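Local atomic coordinates of possible adhesin (Caldicellulosiruptor kronotskyensis, PDB entry 4WA0), a protein that probably helps the cell attach to cellulose as a tapirin, of which this chain is the C-terminal beta-helix domain. Residues G42-M56 with D68-S82. Numbering follows the deposited sequence.
Sequences GAVFNIDNLISKGEM and DNNIVVRNIIYVEKS
Asn49 OD1 takes two donors at the corner of the coil: Asn75 ND2, 2.9 Å away on a lone pair in the carbonyl plane, and the backbone N of Ile76, 3.2 Å away and tilted from that plane. The two asparagines lie side by side at the bends of successive turns of the parallel beta-helix, their amides 82° apart and joined by the one bond; Asn49 ND2 bonds in turn to Ser30 OG of the preceding turn. An amide suits such a bend because it both donates and accepts. Around the corner, strands 44-47 and 50-52 pair in parallel with 69-73 and 76-79, and the extra residue in the second bend moves the register by one. On the outside, Arg74 NH1 reaches Asp48 OD1 at 2.9 Å in a salt bridge, within the guanidinium plane but from above the carboxylate, while its NH2 bonds to Asn28. Inside, apolar residues align: Phe45 beside Ile71, Ile47 beside Val73, each pair pointing the same way. Leu50, with CG set anti to the backbone N (chi1 175°), carries CD2 to 4.2 Å from Ile71 CG2. Met56, present as selenomethionine, bends at chi3, bringing CE to 3.7 Å from Val79 CG2. Asn69 OD1 also receives the backbone N of Ala43, at 2.9 Å. Apolar side chains, mostly branched aliphatics, thus pack inward, while side-chain amides satisfy backbone N-H groups where regular strand pairing lapses.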
ATOM      1  N   GLY A  42      -1.162   7.909   9.833  1.00 10.92           N
ATOM      2  CA  GLY A  42      -2.323   8.554   9.336  1.00 11.90           C
ATOM      3  C   GLY A  42      -2.720   8.291   7.900  1.00 11.67           C
ATOM      4  O   GLY A  42      -3.476   9.074   7.317  1.00 12.60           O
ATOM      5  N   ALA A  43      -2.264   7.196   7.364  1.00 11.03           N
ATOM      6  CA  ALA A  43      -2.631   6.750   5.999  1.00  9.77           C
ATOM      7  C   ALA A  43      -4.080   6.306   5.994  1.00  9.66           C
ATOM      8  O   ALA A  43      -4.447   5.404   6.706  1.00  9.15           O
ATOM      9  CB  ALA A  43      -1.723   5.647   5.526  1.00  9.80           C
ATOM     10  N   VAL A  44      -4.842   6.870   5.067  1.00  8.79           N
ATOM     11  CA  VAL A  44      -6.210   6.441   4.807  1.00  9.54           C
ATOM     12  C   VAL A  44      -6.348   6.149   3.313  1.00  9.72           C
ATOM     13  O   VAL A  44      -6.315   7.046   2.494  1.00  9.47           O
ATOM     14  CB  VAL A  44      -7.258   7.469   5.255  1.00  8.78           C
ATOM     15  CG1 VAL A  44      -8.631   6.913   4.924  1.00  9.69           C
ATOM     16  CG2 VAL A  44      -7.201   7.732   6.719  1.00  8.57           C
ATOM     17  N   PHE A  45      -6.406   4.858   2.968  1.00  9.99           N
ATOM     18  CA  PHE A  45      -6.441   4.432   1.575  1.00 10.32           C
ATOM     19  C   PHE A  45      -7.752   3.696   1.304  1.00 10.92           C
ATOM     20  O   PHE A  45      -8.227   2.840   2.118  1.00 10.68           O
ATOM     21  CB  PHE A  45      -5.293   3.455   1.288  1.00 10.97           C
ATOM     22  CG  PHE A  45      -3.881   3.972   1.437  1.00 10.35           C
ATOM     23  CD1 PHE A  45      -3.545   5.321   1.586  1.00 11.13           C
ATOM     24  CD2 PHE A  45      -2.832   3.045   1.389  1.00 11.86           C
ATOM     25  CE1 PHE A  45      -2.236   5.717   1.710  1.00 11.78           C
ATOM     26  CE2 PHE A  45      -1.528   3.458   1.498  1.00 11.06           C
ATOM     27  CZ  PHE A  45      -1.225   4.787   1.636  1.00 12.34           C
ATOM     28  N   ASN A  46      -8.269   3.904   0.106  1.00 10.88           N
ATOM     29  CA  ASN A  46      -9.301   3.045  -0.459  1.00 11.72           C
ATOM     30  C   ASN A  46      -8.845   2.776  -1.896  1.00 11.37           C
ATOM     31  O   ASN A  46      -9.166   3.575  -2.802  1.00 11.25           O
ATOM     32  CB  ASN A  46     -10.632   3.733  -0.421  1.00 14.59           C
ATOM     33  CG  ASN A  46     -11.749   2.902  -1.046  1.00 18.73           C
ATOM     34  OD1 ASN A  46     -11.804   1.666  -0.875  1.00 23.92           O
ATOM     35  ND2 ASN A  46     -12.698   3.576  -1.701  1.00 22.70           N
ATOM     36  N   ILE A  47      -8.050   1.708  -2.084  1.00 10.01           N
ATOM     37  CA  ILE A  47      -7.374   1.419  -3.321  1.00 10.80           C
ATOM     38  C   ILE A  47      -7.542   0.014  -3.774  1.00 11.62           C
ATOM     39  O   ILE A  47      -8.070  -0.845  -3.054  1.00 11.74           O
ATOM     40  CB  ILE A  47      -5.848   1.761  -3.206  1.00 10.49           C
ATOM     41  CG1 ILE A  47      -5.179   0.899  -2.127  1.00 10.59           C
ATOM     42  CG2 ILE A  47      -5.693   3.263  -3.007  1.00 12.86           C
ATOM     43  CD1 ILE A  47      -3.728   1.205  -1.877  1.00 10.25           C
ATOM     44  N   ASP A  48      -7.133  -0.259  -5.010  1.00 12.93           N
ATOM     45  CA  ASP A  48      -7.289  -1.591  -5.539  1.00 13.09           C
ATOM     46  C   ASP A  48      -6.166  -2.513  -5.153  1.00 13.24           C
ATOM     47  O   ASP A  48      -6.425  -3.648  -4.767  1.00 13.60           O
ATOM     48  CB  ASP A  48      -7.319  -1.567  -7.065  1.00 13.31           C
ATOM     49  CG  ASP A  48      -8.548  -0.841  -7.638  1.00 16.98           C
ATOM     50  OD1 ASP A  48      -9.661  -1.043  -7.150  1.00 20.12           O
ATOM     51  OD2 ASP A  48      -8.444  -0.086  -8.638  1.00 21.47           O
ATOM     52  N   ASN A  49      -4.923  -2.083  -5.270  1.00 11.97           N
ATOM     53  CA  ASN A  49      -3.835  -2.969  -4.918  1.00 11.85           C
ATOM     54  C   ASN A  49      -2.768  -2.119  -4.194  1.00 11.20           C
ATOM     55  O   ASN A  49      -2.628  -0.931  -4.536  1.00 11.19           O
ATOM     56  CB  ASN A  49      -3.205  -3.523  -6.148  1.00 11.97           C
ATOM     57  CG  ASN A  49      -4.156  -4.356  -6.991  1.00 13.43           C
ATOM     58  OD1 ASN A  49      -4.439  -5.523  -6.675  1.00 13.06           O
ATOM     59  ND2 ASN A  49      -4.679  -3.750  -8.041  1.00 15.37           N
ATOM     60  N   LEU A  50      -1.992  -2.769  -3.346  1.00 11.32           N
ATOM     61  CA  LEU A  50      -0.873  -2.137  -2.615  1.00 10.80           C
ATOM     62  C   LEU A  50       0.332  -3.083  -2.669  1.00 11.68           C
ATOM     63  O   LEU A  50       0.278  -4.198  -2.094  1.00 10.70           O
ATOM     64  CB  LEU A  50      -1.296  -1.873  -1.172  1.00 11.22           C
ATOM     65  CG  LEU A  50      -0.321  -1.332  -0.157  1.00 11.54           C
ATOM     66  CD1 LEU A  50       0.164   0.016  -0.635  1.00 12.15           C
ATOM     67  CD2 LEU A  50      -0.955  -1.297   1.199  1.00 11.58           C
ATOM     68  N   ILE A  51       1.343  -2.712  -3.440  1.00 11.33           N
ATOM     69  CA  ILE A  51       2.459  -3.612  -3.760  1.00 11.80           C
ATOM     70  C   ILE A  51       3.777  -3.069  -3.312  1.00 12.77           C
ATOM     71  O   ILE A  51       4.127  -1.964  -3.748  1.00 12.24           O
ATOM     72  CB  ILE A  51       2.495  -3.912  -5.273  1.00 13.02           C
ATOM     73  CG1 ILE A  51       1.168  -4.517  -5.665  1.00 13.41           C
ATOM     74  CG2 ILE A  51       3.692  -4.793  -5.701  1.00 14.17           C
ATOM     75  CD1 ILE A  51       0.883  -4.505  -7.126  1.00 15.67           C
ATOM     76  N   SER A  52       4.489  -3.883  -2.523  1.00 12.65           N
ATOM     77  CA  SER A  52       5.876  -3.615  -2.210  1.00 12.85           C
ATOM     78  C   SER A  52       6.794  -4.769  -2.583  1.00 14.57           C
ATOM     79  O   SER A  52       6.575  -5.883  -2.134  1.00 12.57           O
ATOM     80  CB  SER A  52       6.087  -3.321  -0.761  1.00 12.01           C
ATOM     81  OG  SER A  52       7.484  -3.109  -0.482  1.00 12.68           O
ATOM     82  N   LYS A  53       7.784  -4.493  -3.411  1.00 15.13           N
ATOM     83  CA  LYS A  53       8.849  -5.495  -3.750  1.00 16.08           C
ATOM     84  C   LYS A  53      10.005  -5.470  -2.780  1.00 18.14           C
ATOM     85  O   LYS A  53      11.084  -5.894  -3.056  1.00 25.08           O
ATOM     86  CB  LYS A  53       9.291  -5.342  -5.182  1.00 17.82           C
ATOM     87  CG  LYS A  53       8.151  -5.616  -6.166  1.00 19.67           C
ATOM     88  CD  LYS A  53       8.660  -6.264  -7.466  1.00 25.46           C
ATOM     89  CE  LYS A  53       7.561  -6.949  -8.276  1.00 25.76           C
ATOM     90  NZ  LYS A  53       8.081  -7.297  -9.621  1.00 25.91           N
ATOM     91  N   GLY A  54       9.733  -5.108  -1.564  1.00 14.43           N
ATOM     92  CA  GLY A  54      10.693  -5.032  -0.470  1.00 14.67           C
ATOM     93  C   GLY A  54       9.963  -5.222   0.835  1.00 12.51           C
ATOM     94  O   GLY A  54       9.007  -6.029   0.874  1.00 11.57           O
ATOM     95  N   GLU A  55      10.432  -4.570   1.888  1.00 12.84           N
ATOM     96  CA  GLU A  55       9.855  -4.596   3.188  1.00 15.21           C
ATOM     97  C   GLU A  55       8.661  -3.615   3.162  1.00 15.63           C
ATOM     98  O   GLU A  55       8.767  -2.608   2.482  1.00 18.48           O
ATOM     99  CB  GLU A  55      10.846  -4.025   4.174  1.00 15.56           C
ATOM    100  CG  GLU A  55      12.144  -4.802   4.318  1.00 19.10           C
ATOM    101  CD  GLU A  55      12.014  -6.154   4.946  1.00 21.38           C
ATOM    102  OE1 GLU A  55      10.942  -6.531   5.458  1.00 21.04           O
ATOM    103  OE2 GLU A  55      13.060  -6.841   4.996  1.00 26.80           O
HETATM  104  N   MSE A  56       7.565  -3.902   3.866  1.00 13.07           N
HETATM  105  CA  MSE A  56       6.498  -2.910   4.087  1.00 12.50           C
HETATM  106  C   MSE A  56       6.473  -2.647   5.528  1.00 12.85           C
HETATM  107  O   MSE A  56       6.470  -3.567   6.353  1.00 12.94           O
HETATM  108  CB  MSE A  56       5.124  -3.402   3.672  1.00 12.54           C
HETATM  109  CG  MSE A  56       3.999  -2.373   3.841  1.00 13.96           C
HETATM  110 SE   MSE A  56       2.376  -2.988   2.899  1.00 17.03          SE
HETATM  111  CE  MSE A  56       2.736  -3.096   1.033  1.00 20.45           C
ATOM    112  N   ASP A  68      -5.446   7.705  12.857  1.00 11.76           N
ATOM    113  CA  ASP A  68      -5.248   6.245  12.747  1.00 10.41           C
ATOM    114  C   ASP A  68      -4.983   5.953  11.262  1.00 11.84           C
ATOM    115  O   ASP A  68      -5.282   6.775  10.419  1.00 11.13           O
ATOM    116  CB  ASP A  68      -6.495   5.478  13.175  1.00 10.74           C
ATOM    117  CG  ASP A  68      -6.775   5.546  14.701  1.00 12.25           C
ATOM    118  OD1 ASP A  68      -5.836   5.612  15.498  1.00 12.98           O
ATOM    119  OD2 ASP A  68      -7.975   5.487  15.070  1.00 13.26           O
ATOM    120  N   ASN A  69      -4.461   4.763  10.992  1.00  9.80           N
ATOM    121  CA  ASN A  69      -4.333   4.267   9.626  1.00  9.20           C
ATOM    122  C   ASN A  69      -5.578   3.495   9.349  1.00 10.54           C
ATOM    123  O   ASN A  69      -5.996   2.631  10.169  1.00  9.82           O
ATOM    124  CB  ASN A  69      -3.129   3.366   9.540  1.00  9.73           C
ATOM    125  CG  ASN A  69      -1.844   4.078   9.872  1.00 11.14           C
ATOM    126  OD1 ASN A  69      -1.504   5.123   9.308  1.00 12.36           O
ATOM    127  ND2 ASN A  69      -1.107   3.521  10.863  1.00 12.14           N
ATOM    128  N   ASN A  70      -6.112   3.716   8.176  0.73 10.66           N
ATOM    129  CA  ASN A  70      -7.301   2.987   7.729  0.73 11.84           C
ATOM    130  C   ASN A  70      -7.120   2.638   6.244  0.73 12.45           C
ATOM    131  O   ASN A  70      -7.356   3.443   5.344  0.73 11.33           O
ATOM    132  CB  ASN A  70      -8.480   3.891   7.945  0.73 14.10           C
ATOM    133  CG  ASN A  70      -9.798   3.199   7.741  0.73 16.33           C
ATOM    134  OD1 ASN A  70      -9.856   1.993   7.774  0.73 18.76           O
ATOM    135  ND2 ASN A  70     -10.890   3.993   7.708  0.73 15.97           N
ATOM    136  N   ILE A  71      -6.681   1.403   6.006  1.00 12.11           N
ATOM    137  CA  ILE A  71      -6.153   0.994   4.713  1.00 12.95           C
ATOM    138  C   ILE A  71      -7.121  -0.034   4.190  1.00 12.56           C
ATOM    139  O   ILE A  71      -7.244  -1.102   4.783  1.00 14.07           O
ATOM    140  CB  ILE A  71      -4.711   0.490   4.844  1.00 13.36           C
ATOM    141  CG1 ILE A  71      -3.786   1.673   5.224  1.00 15.38           C
ATOM    142  CG2 ILE A  71      -4.283  -0.217   3.590  1.00 13.25           C
ATOM    143  CD1 ILE A  71      -2.448   1.257   5.671  1.00 15.85           C
ATOM    144  N   VAL A  72      -7.783   0.272   3.080  1.00 11.32           N
ATOM    145  CA  VAL A  72      -8.699  -0.660   2.475  1.00 11.42           C
ATOM    146  C   VAL A  72      -8.229  -0.903   1.059  1.00 10.93           C
ATOM    147  O   VAL A  72      -7.969   0.049   0.318  1.00 11.69           O
ATOM    148  CB  VAL A  72     -10.153  -0.097   2.452  1.00 10.87           C
ATOM    149  CG1 VAL A  72     -11.062  -0.979   1.658  1.00 12.13           C
ATOM    150  CG2 VAL A  72     -10.665   0.205   3.873  1.00 12.71           C
ATOM    151  N   VAL A  73      -8.041  -2.194   0.758  1.00 11.05           N
ATOM    152  CA  VAL A  73      -7.445  -2.669  -0.473  1.00 11.45           C
ATOM    153  C   VAL A  73      -8.410  -3.682  -1.061  1.00 13.26           C
ATOM    154  O   VAL A  73      -8.680  -4.739  -0.462  1.00 13.83           O
ATOM    155  CB  VAL A  73      -6.055  -3.265  -0.237  1.00 11.46           C
ATOM    156  CG1 VAL A  73      -5.480  -3.766  -1.563  1.00 12.50           C
ATOM    157  CG2 VAL A  73      -5.086  -2.247   0.436  1.00 11.55           C
ATOM    158  N   ARG A  74      -8.931  -3.361  -2.240  1.00 12.68           N
ATOM    159  CA  ARG A  74     -10.020  -4.125  -2.825  1.00 14.75           C
ATOM    160  C   ARG A  74      -9.565  -5.434  -3.406  1.00 13.94           C
ATOM    161  O   ARG A  74     -10.395  -6.353  -3.570  1.00 13.39           O
ATOM    162  CB  ARG A  74     -10.749  -3.315  -3.900  1.00 17.56           C
ATOM    163  CG  ARG A  74     -11.404  -2.038  -3.410  1.00 21.61           C
ATOM    164  CD  ARG A  74     -11.929  -1.318  -4.650  1.00 25.47           C
ATOM    165  NE  ARG A  74     -12.379  -0.001  -4.319  1.00 32.39           N
ATOM    166  CZ  ARG A  74     -11.933   1.142  -4.840  1.00 32.22           C
ATOM    167  NH1 ARG A  74     -11.061   1.180  -5.819  1.00 28.58           N
ATOM    168  NH2 ARG A  74     -12.522   2.269  -4.442  1.00 34.46           N
ATOM    169  N   ASN A  75      -8.319  -5.524  -3.791  1.00 13.31           N
ATOM    170  CA  ASN A  75      -7.763  -6.696  -4.370  1.00 13.81           C
ATOM    171  C   ASN A  75      -6.560  -7.158  -3.520  1.00 14.37           C
ATOM    172  O   ASN A  75      -6.773  -7.751  -2.482  1.00 14.05           O
ATOM    173  CB  ASN A  75      -7.497  -6.514  -5.889  1.00 14.63           C
ATOM    174  CG  ASN A  75      -7.101  -7.797  -6.506  1.00 17.96           C
ATOM    175  OD1 ASN A  75      -7.694  -8.833  -6.169  1.00 20.63           O
ATOM    176  ND2 ASN A  75      -6.121  -7.790  -7.382  1.00 17.95           N
ATOM    177  N   ILE A  76      -5.329  -6.860  -3.925  0.57 12.70           N
ATOM    178  CA  ILE A  76      -4.155  -7.497  -3.366  0.57 13.53           C
ATOM    179  C   ILE A  76      -3.221  -6.542  -2.610  0.57 12.73           C
ATOM    180  O   ILE A  76      -2.941  -5.473  -3.081  0.57 12.04           O
ATOM    181  CB  ILE A  76      -3.347  -8.211  -4.482  0.57 14.13           C
ATOM    182  CG1 ILE A  76      -4.162  -9.391  -5.059  0.57 14.96           C
ATOM    183  CG2 ILE A  76      -1.965  -8.622  -3.985  0.57 14.10           C
ATOM    184  CD1 ILE A  76      -3.672  -9.996  -6.366  0.57 15.51           C
ATOM    185  N   ILE A  77      -2.776  -6.955  -1.426  1.00 12.22           N
ATOM    186  CA  ILE A  77      -1.593  -6.404  -0.752  1.00 11.60           C
ATOM    187  C   ILE A  77      -0.481  -7.458  -1.044  1.00 12.75           C
ATOM    188  O   ILE A  77      -0.593  -8.627  -0.601  1.00 13.26           O
ATOM    189  CB  ILE A  77      -1.814  -6.229   0.771  1.00 11.17           C
ATOM    190  CG1 ILE A  77      -2.938  -5.195   1.049  1.00 11.57           C
ATOM    191  CG2 ILE A  77      -0.526  -5.767   1.454  1.00 12.37           C
ATOM    192  CD1 ILE A  77      -3.177  -4.873   2.464  1.00 11.19           C
ATOM    193  N   TYR A  78       0.601  -7.010  -1.641  1.00 12.04           N
ATOM    194  CA  TYR A  78       1.725  -7.867  -1.906  1.00 11.56           C
ATOM    195  C   TYR A  78       2.924  -7.324  -1.232  1.00 11.23           C
ATOM    196  O   TYR A  78       3.262  -6.195  -1.446  1.00 10.82           O
ATOM    197  CB  TYR A  78       1.936  -8.014  -3.402  1.00 12.96           C
ATOM    198  CG  TYR A  78       3.172  -8.800  -3.817  1.00 13.06           C
ATOM    199  CD1 TYR A  78       4.428  -8.266  -3.713  1.00 14.87           C
ATOM    200  CD2 TYR A  78       3.061 -10.053  -4.402  1.00 15.36           C
ATOM    201  CE1 TYR A  78       5.581  -8.955  -4.158  1.00 15.84           C
ATOM    202  CE2 TYR A  78       4.201 -10.765  -4.796  1.00 15.21           C
ATOM    203  CZ  TYR A  78       5.445 -10.217  -4.637  1.00 17.02           C
ATOM    204  OH  TYR A  78       6.607 -10.813  -5.057  1.00 19.72           O
ATOM    205  N   VAL A  79       3.575  -8.141  -0.426  1.00 11.08           N
ATOM    206  CA  VAL A  79       4.825  -7.731   0.256  1.00 11.80           C
ATOM    207  C   VAL A  79       5.867  -8.790  -0.022  1.00 13.54           C
ATOM    208  O   VAL A  79       5.745  -9.940   0.422  1.00 13.98           O
ATOM    209  CB  VAL A  79       4.609  -7.567   1.753  1.00 11.75           C
ATOM    210  CG1 VAL A  79       5.887  -7.075   2.455  1.00 11.88           C
ATOM    211  CG2 VAL A  79       3.464  -6.580   2.029  1.00 12.06           C
ATOM    212  N   GLU A  80       6.926  -8.424  -0.743  0.64 12.49           N
ATOM    213  CA  GLU A  80       7.961  -9.418  -1.053  0.64 14.00           C
ATOM    214  C   GLU A  80       8.721  -9.931   0.193  0.64 13.93           C
ATOM    215  O   GLU A  80       9.065 -11.135   0.287  0.64 15.27           O
ATOM    216  CB  GLU A  80       8.918  -8.816  -2.102  0.64 16.05           C
ATOM    217  CG  GLU A  80      10.043  -9.759  -2.530  0.64 19.74           C
ATOM    218  CD  GLU A  80      11.179  -9.075  -3.297  0.64 21.56           C
ATOM    219  OE1 GLU A  80      10.960  -8.643  -4.425  0.64 23.50           O
ATOM    220  OE2 GLU A  80      12.340  -9.028  -2.786  0.64 26.12           O
ATOM    221  N   LYS A  81       9.022  -9.030   1.132  1.00 13.16           N
ATOM    222  CA  LYS A  81       9.750  -9.379   2.378  1.00 13.60           C
ATOM    223  C   LYS A  81       8.795  -9.382   3.556  1.00 11.44           C
ATOM    224  O   LYS A  81       7.784 -10.091   3.442  1.00 12.84           O
ATOM    225  CB  LYS A  81      11.026  -8.526   2.518  1.00 12.69           C
ATOM    226  CG  LYS A  81      11.908  -8.624   1.275  1.00 16.49           C
ATOM    227  CD  LYS A  81      13.157  -7.783   1.416  1.00 17.14           C
ATOM    228  CE  LYS A  81      13.978  -7.916   0.120  1.00 22.30           C
ATOM    229  NZ  LYS A  81      15.189  -7.088   0.294  1.00 22.40           N
ATOM    230  N   SER A  82       9.128  -8.730   4.667  1.00 12.69           N
ATOM    231  CA  SER A  82       8.290  -8.703   5.815  1.00 15.25           C
ATOM    232  C   SER A  82       7.338  -7.497   5.811  1.00 13.08           C
ATOM    233  O   SER A  82       7.630  -6.434   5.164  1.00 11.47           O
ATOM    234  CB  SER A  82       9.176  -8.617   7.032  1.00 17.63           C
ATOM    235  OG  SER A  82       9.831  -9.882   7.135  1.00 24.05           O
TER